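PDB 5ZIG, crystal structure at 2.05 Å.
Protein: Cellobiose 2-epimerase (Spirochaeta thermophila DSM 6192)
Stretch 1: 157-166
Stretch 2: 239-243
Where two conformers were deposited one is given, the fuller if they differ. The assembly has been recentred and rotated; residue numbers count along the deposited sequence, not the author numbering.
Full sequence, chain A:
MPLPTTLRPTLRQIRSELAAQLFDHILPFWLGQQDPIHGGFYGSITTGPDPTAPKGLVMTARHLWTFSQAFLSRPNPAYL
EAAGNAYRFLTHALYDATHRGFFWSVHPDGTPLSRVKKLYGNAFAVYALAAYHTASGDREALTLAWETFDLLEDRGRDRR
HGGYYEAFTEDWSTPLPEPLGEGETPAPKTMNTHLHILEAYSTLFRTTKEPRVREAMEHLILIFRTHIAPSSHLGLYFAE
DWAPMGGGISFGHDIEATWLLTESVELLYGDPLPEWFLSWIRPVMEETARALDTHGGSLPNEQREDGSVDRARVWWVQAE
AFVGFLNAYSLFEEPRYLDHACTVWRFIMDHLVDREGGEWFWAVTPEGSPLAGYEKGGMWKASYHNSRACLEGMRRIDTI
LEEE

Stretch 1 157-166: RDRRHGGYYE
Stretch 2 (239-243) AEDWA

Neither stretch forms a regular helix or strand; two compact loops of one chain meet with His161 opposite Asp241, their CA atoms 5.7 Å apart. In stretch 1 the backbone folds back on itself: Asp158 N donates to Gly163 O at 2.9 Å, and Gly162 N donates weakly to Asp158 O at 2.9 Å. Arg159, Arg160 and His161 (phi/psi -81/-12, -80/-52 and -110/1) carry the chain round to Gly162 (85/168) and Gly163 (75/-166), after which Tyr164 and Tyr165 are extended (-132/138 and -62/149). Stretch 2 is a type I turn from Ala239 to Trp242, with Glu240 at -58/-46 and Asp241 at -82/16; Trp242 N donates to Ala239 O at 2.9 Å, and Ala239 N to Ala243 O at 2.7 Å. Trp242 itself has positive phi (77/11).

Asp158 (chi1 t) braces the first loop: its OD2 accepts from His161 N at 2.9 Å and, weakly, from Arg160 N at 2.9 Å. Asp241 (chi1 p) does similar work in the second, OD1 accepting from Ala243 N at 3.2 Å. Together the stretches bury 342 Å², with Glu240, His161 and Trp242 covered most.

The Trp242 indole (chi1 m, chi2 106°) presents its edge to the glycine corner. Its NE1 donates two weak hydrogen bonds, to His161 O at 3.0 Å and to Gly162 O at 3.5 Å, while CZ2 lies 3.8 Å from Gly163 CA. Glycine suits both corner positions: a CB on Gly162 would jam against the preceding carbonyl oxygen, and one on Gly163 would lie 2.4 Å from Trp242 CZ2, a clash.

His161 (chi1 m, chi2 101°) points its CA-to-CB bond toward stretch 2 and lays one ring face against Asp241, whose CA makes a CH-pi contact 3.9 Å from the ring centroid. His161 CB also packs 3.5 Å from Glu240 O. The contact buries His161 ND1 without a polar partner.

Glu240, extended with chi1 and chi2 both t, reaches Tyr165 (chi1 m, chi2 -79°), whose OH donates to Glu240 OE2 at 3.0 Å near the ring plane. Glu240 OE2 lies 3.8 Å from Asp158 OD1, a close pair of like charges. Water 1 bridges the two acids, donating to Glu240 OE2 at 3.0 Å and Asp158 OD2 at 3.2 Å. Arg160 NH1 stands 4.2 Å from Glu240 OE1, opposite in charge but beyond a salt bridge, with no N-H directed at the oxygen.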

ATOM      1  N   ARG A 157     -13.859 -14.955   4.483  1.00 36.25           N
ATOM      2  CA  ARG A 157     -13.137 -15.632   5.554  1.00 42.85           C
ATOM      3  C   ARG A 157     -13.221 -17.145   5.399  1.00 37.74           C
ATOM      4  O   ARG A 157     -14.306 -17.712   5.235  1.00 28.83           O
ATOM      5  CB  ARG A 157     -13.677 -15.220   6.921  1.00 38.77           C
ATOM      6  CG  ARG A 157     -13.009 -13.988   7.509  1.00 31.54           C
ATOM      7  CD  ARG A 157     -11.581 -14.247   8.053  1.00 37.49           C
ATOM      8  NE  ARG A 157     -11.379 -15.578   8.632  1.00 35.50           N
ATOM      9  CZ  ARG A 157     -11.647 -15.916   9.893  1.00 34.99           C
ATOM     10  NH1 ARG A 157     -12.150 -15.032  10.749  1.00 34.10           N
ATOM     11  NH2 ARG A 157     -11.401 -17.151  10.300  1.00 27.16           N
ATOM     12  N   ASP A 158     -12.058 -17.790   5.453  1.00 30.36           N
ATOM     13  CA  ASP A 158     -11.961 -19.230   5.631  1.00 31.85           C
ATOM     14  C   ASP A 158     -12.120 -19.469   7.130  1.00 32.22           C
ATOM     15  O   ASP A 158     -11.187 -19.240   7.899  1.00 25.45           O
ATOM     16  CB  ASP A 158     -10.619 -19.722   5.098  1.00 25.91           C
ATOM     17  CG  ASP A 158     -10.376 -21.211   5.347  1.00 30.97           C
ATOM     18  OD1 ASP A 158      -9.384 -21.720   4.779  1.00 30.55           O
ATOM     19  OD2 ASP A 158     -11.158 -21.881   6.080  1.00 28.03           O
ATOM     20  N   ARG A 159     -13.309 -19.916   7.541  0.52 34.36           N
ATOM     21  CA  ARG A 159     -13.580 -20.109   8.958  0.52 34.78           C
ATOM     22  C   ARG A 159     -13.025 -21.422   9.488  0.52 33.34           C
ATOM     23  O   ARG A 159     -12.987 -21.609  10.707  0.52 32.70           O
ATOM     24  CB  ARG A 159     -15.080 -20.031   9.219  0.52 35.51           C
ATOM     25  CG  ARG A 159     -15.736 -18.759   8.684  0.52 37.16           C
ATOM     26  CD  ARG A 159     -15.422 -17.529   9.547  0.52 36.50           C
ATOM     27  NE  ARG A 159     -16.338 -16.428   9.254  0.52 33.26           N
ATOM     28  CZ  ARG A 159     -16.186 -15.178   9.682  0.52 35.67           C
ATOM     29  NH1 ARG A 159     -15.148 -14.845  10.440  0.52 40.71           N
ATOM     30  NH2 ARG A 159     -17.078 -14.253   9.345  0.52 29.38           N
ATOM     31  N   ARG A 160     -12.590 -22.326   8.612  1.00 32.51           N
ATOM     32  CA  ARG A 160     -11.936 -23.550   9.058  1.00 31.74           C
ATOM     33  C   ARG A 160     -10.473 -23.308   9.413  1.00 36.54           C
ATOM     34  O   ARG A 160     -10.019 -23.679  10.503  1.00 35.08           O
ATOM     35  CB  ARG A 160     -12.057 -24.614   7.969  1.00 40.04           C
ATOM     36  CG  ARG A 160     -11.433 -25.960   8.281  1.00 46.94           C
ATOM     37  CD  ARG A 160     -11.990 -27.003   7.312  1.00 57.88           C
ATOM     38  NE  ARG A 160     -11.165 -28.205   7.210  1.00 71.36           N
ATOM     39  CZ  ARG A 160     -10.763 -28.744   6.061  1.00 73.76           C
ATOM     40  NH1 ARG A 160     -11.100 -28.187   4.901  1.00 65.54           N
ATOM     41  NH2 ARG A 160     -10.019 -29.844   6.071  1.00 75.30           N
ATOM     42  N   HIS A 161      -9.714 -22.692   8.502  1.00 37.37           N
ATOM     43  CA  HIS A 161      -8.275 -22.557   8.663  1.00 31.17           C
ATOM     44  C   HIS A 161      -7.808 -21.138   8.937  1.00 33.09           C
ATOM     45  O   HIS A 161      -6.604 -20.931   9.093  1.00 30.67           O
ATOM     46  CB  HIS A 161      -7.548 -23.094   7.425  1.00 29.89           C
ATOM     47  CG  HIS A 161      -7.550 -24.591   7.336  1.00 34.86           C
ATOM     48  ND1 HIS A 161      -8.411 -25.290   6.513  1.00 38.21           N
ATOM     49  CD2 HIS A 161      -6.808 -25.523   7.982  1.00 32.79           C
ATOM     50  CE1 HIS A 161      -8.190 -26.587   6.648  1.00 33.43           C
ATOM     51  NE2 HIS A 161      -7.222 -26.753   7.533  1.00 32.42           N
ATOM     52  N   GLY A 162      -8.711 -20.167   9.023  1.00 25.58           N
ATOM     53  CA  GLY A 162      -8.337 -18.792   9.280  1.00 28.57           C
ATOM     54  C   GLY A 162      -7.959 -18.088   7.989  1.00 20.70           C
ATOM     55  O   GLY A 162      -7.776 -18.705   6.947  1.00 29.99           O
ATOM     56  N   GLY A 163      -7.847 -16.762   8.056  1.00 23.92           N
ATOM     57  CA  GLY A 163      -7.440 -16.006   6.878  1.00 21.48           C
ATOM     58  C   GLY A 163      -8.573 -15.910   5.864  1.00 28.37           C
ATOM     59  O   GLY A 163      -9.731 -16.207   6.169  1.00 24.39           O
ATOM     60  N   TYR A 164      -8.219 -15.494   4.643  1.00 21.98           N
ATOM     61  CA  TYR A 164      -9.152 -15.137   3.580  1.00 25.42           C
ATOM     62  C   TYR A 164      -8.757 -15.809   2.266  1.00 32.33           C
ATOM     63  O   TYR A 164      -7.574 -15.865   1.913  1.00 31.95           O
ATOM     64  CB  TYR A 164      -9.232 -13.592   3.331  1.00 20.24           C
ATOM     65  CG  TYR A 164      -9.629 -12.785   4.559  1.00 22.37           C
ATOM     66  CD1 TYR A 164     -10.908 -12.240   4.665  1.00 29.72           C
ATOM     67  CD2 TYR A 164      -8.739 -12.567   5.596  1.00 25.26           C
ATOM     68  CE1 TYR A 164     -11.291 -11.542   5.769  1.00 26.75           C
ATOM     69  CE2 TYR A 164      -9.114 -11.844   6.717  1.00 30.15           C
ATOM     70  CZ  TYR A 164     -10.400 -11.339   6.794  1.00 26.19           C
ATOM     71  OH  TYR A 164     -10.822 -10.624   7.892  1.00 31.07           O
ATOM     72  N   TYR A 165      -9.762 -16.316   1.547  1.00 27.18           N
ATOM     73  CA  TYR A 165      -9.545 -16.745   0.174  1.00 26.08           C
ATOM     74  C   TYR A 165      -9.112 -15.558  -0.677  1.00 31.93           C
ATOM     75  O   TYR A 165      -9.518 -14.416  -0.446  1.00 30.28           O
ATOM     76  CB  TYR A 165     -10.817 -17.368  -0.388  1.00 22.41           C
ATOM     77  CG  TYR A 165     -11.214 -18.588   0.399  1.00 30.70           C
ATOM     78  CD1 TYR A 165     -10.568 -19.793   0.190  1.00 35.27           C
ATOM     79  CD2 TYR A 165     -12.191 -18.522   1.400  1.00 20.65           C
ATOM     80  CE1 TYR A 165     -10.901 -20.911   0.917  1.00 36.54           C
ATOM     81  CE2 TYR A 165     -12.519 -19.638   2.136  1.00 32.10           C
ATOM     82  CZ  TYR A 165     -11.876 -20.838   1.880  1.00 36.46           C
ATOM     83  OH  TYR A 165     -12.186 -21.981   2.590  1.00 38.13           O
ATOM     84  N   GLU A 166      -8.291 -15.844  -1.686  1.00 35.57           N
ATOM     85  CA  GLU A 166      -7.736 -14.788  -2.523  1.00 26.75           C
ATOM     86  C   GLU A 166      -8.821 -14.036  -3.283  1.00 30.84           C
ATOM     87  O   GLU A 166      -8.810 -12.799  -3.342  1.00 23.82           O
ATOM     88  CB  GLU A 166      -6.726 -15.404  -3.489  1.00 30.42           C
ATOM     89  CG  GLU A 166      -5.992 -14.416  -4.376  1.00 37.32           C
ATOM     90  CD  GLU A 166      -5.008 -13.555  -3.612  1.00 31.52           C
ATOM     91  OE1 GLU A 166      -4.582 -13.946  -2.511  1.00 35.21           O
ATOM     92  OE2 GLU A 166      -4.652 -12.489  -4.134  1.00 27.55           O
ATOM     93  N   ALA A 239      -1.002 -22.619   0.902  1.00 31.13           N
ATOM     94  CA  ALA A 239      -2.164 -23.476   0.679  1.00 32.17           C
ATOM     95  C   ALA A 239      -3.316 -23.054   1.587  1.00 27.81           C
ATOM     96  O   ALA A 239      -3.182 -22.177   2.443  1.00 27.98           O
ATOM     97  CB  ALA A 239      -1.818 -24.948   0.928  1.00 27.92           C
ATOM     98  N   GLU A 240      -4.463 -23.719   1.409  1.00 22.71           N
ATOM     99  CA  GLU A 240      -5.628 -23.418   2.234  1.00 28.74           C
ATOM    100  C   GLU A 240      -5.317 -23.608   3.714  1.00 30.94           C
ATOM    101  O   GLU A 240      -5.632 -22.736   4.536  1.00 32.80           O
ATOM    102  CB  GLU A 240      -6.813 -24.289   1.810  1.00 36.15           C
ATOM    103  CG  GLU A 240      -8.164 -23.717   2.192  1.00 44.23           C
ATOM    104  CD  GLU A 240      -9.277 -24.759   2.168  1.00 46.32           C
ATOM    105  OE1 GLU A 240      -8.961 -25.967   2.066  1.00 42.07           O
ATOM    106  OE2 GLU A 240     -10.464 -24.361   2.248  1.00 41.11           O
ATOM    107  N   ASP A 241      -4.658 -24.723   4.070  1.00 26.87           N
ATOM    108  CA  ASP A 241      -4.253 -24.990   5.443  1.00 32.26           C
ATOM    109  C   ASP A 241      -2.946 -24.279   5.830  1.00 35.34           C
ATOM    110  O   ASP A 241      -2.323 -24.671   6.824  1.00 31.77           O
ATOM    111  CB  ASP A 241      -4.125 -26.502   5.684  1.00 33.78           C
ATOM    112  CG  ASP A 241      -3.003 -27.144   4.875  1.00 38.10           C
ATOM    113  OD1 ASP A 241      -2.254 -26.436   4.163  1.00 33.79           O
ATOM    114  OD2 ASP A 241      -2.869 -28.381   4.947  1.00 35.19           O
ATOM    115  N   TRP A 242      -2.518 -23.277   5.058  1.00 30.28           N
ATOM    116  CA  TRP A 242      -1.397 -22.374   5.367  1.00 30.71           C
ATOM    117  C   TRP A 242      -0.036 -23.017   5.145  1.00 30.03           C
ATOM    118  O   TRP A 242       0.977 -22.457   5.537  1.00 28.86           O
ATOM    119  CB  TRP A 242      -1.482 -21.811   6.792  1.00 27.79           C
ATOM    120  CG  TRP A 242      -2.530 -20.771   6.874  1.00 23.71           C
ATOM    121  CD1 TRP A 242      -3.764 -20.884   7.466  1.00 29.60           C
ATOM    122  CD2 TRP A 242      -2.475 -19.459   6.298  1.00 29.01           C
ATOM    123  NE1 TRP A 242      -4.465 -19.709   7.306  1.00 32.94           N
ATOM    124  CE2 TRP A 242      -3.696 -18.819   6.598  1.00 27.00           C
ATOM    125  CE3 TRP A 242      -1.505 -18.759   5.561  1.00 35.81           C
ATOM    126  CZ2 TRP A 242      -3.974 -17.517   6.188  1.00 35.97           C
ATOM    127  CZ3 TRP A 242      -1.780 -17.467   5.167  1.00 36.85           C
ATOM    128  CH2 TRP A 242      -3.009 -16.861   5.470  1.00 38.26           C
ATOM    129  N   ALA A 243       0.016 -24.173   4.507  1.00 30.38           N
ATOM    130  CA  ALA A 243       1.296 -24.717   4.108  1.00 29.27           C
ATOM    131  C   ALA A 243       1.976 -23.757   3.130  1.00 33.49           C
ATOM    132  O   ALA A 243       1.314 -23.195   2.242  1.00 23.68           O
ATOM    133  CB  ALA A 243       1.112 -26.104   3.481  1.00 24.38           C
TER
HETATM  134  O   HOH W   1     -12.379 -24.489   4.581  1.00 58.07           O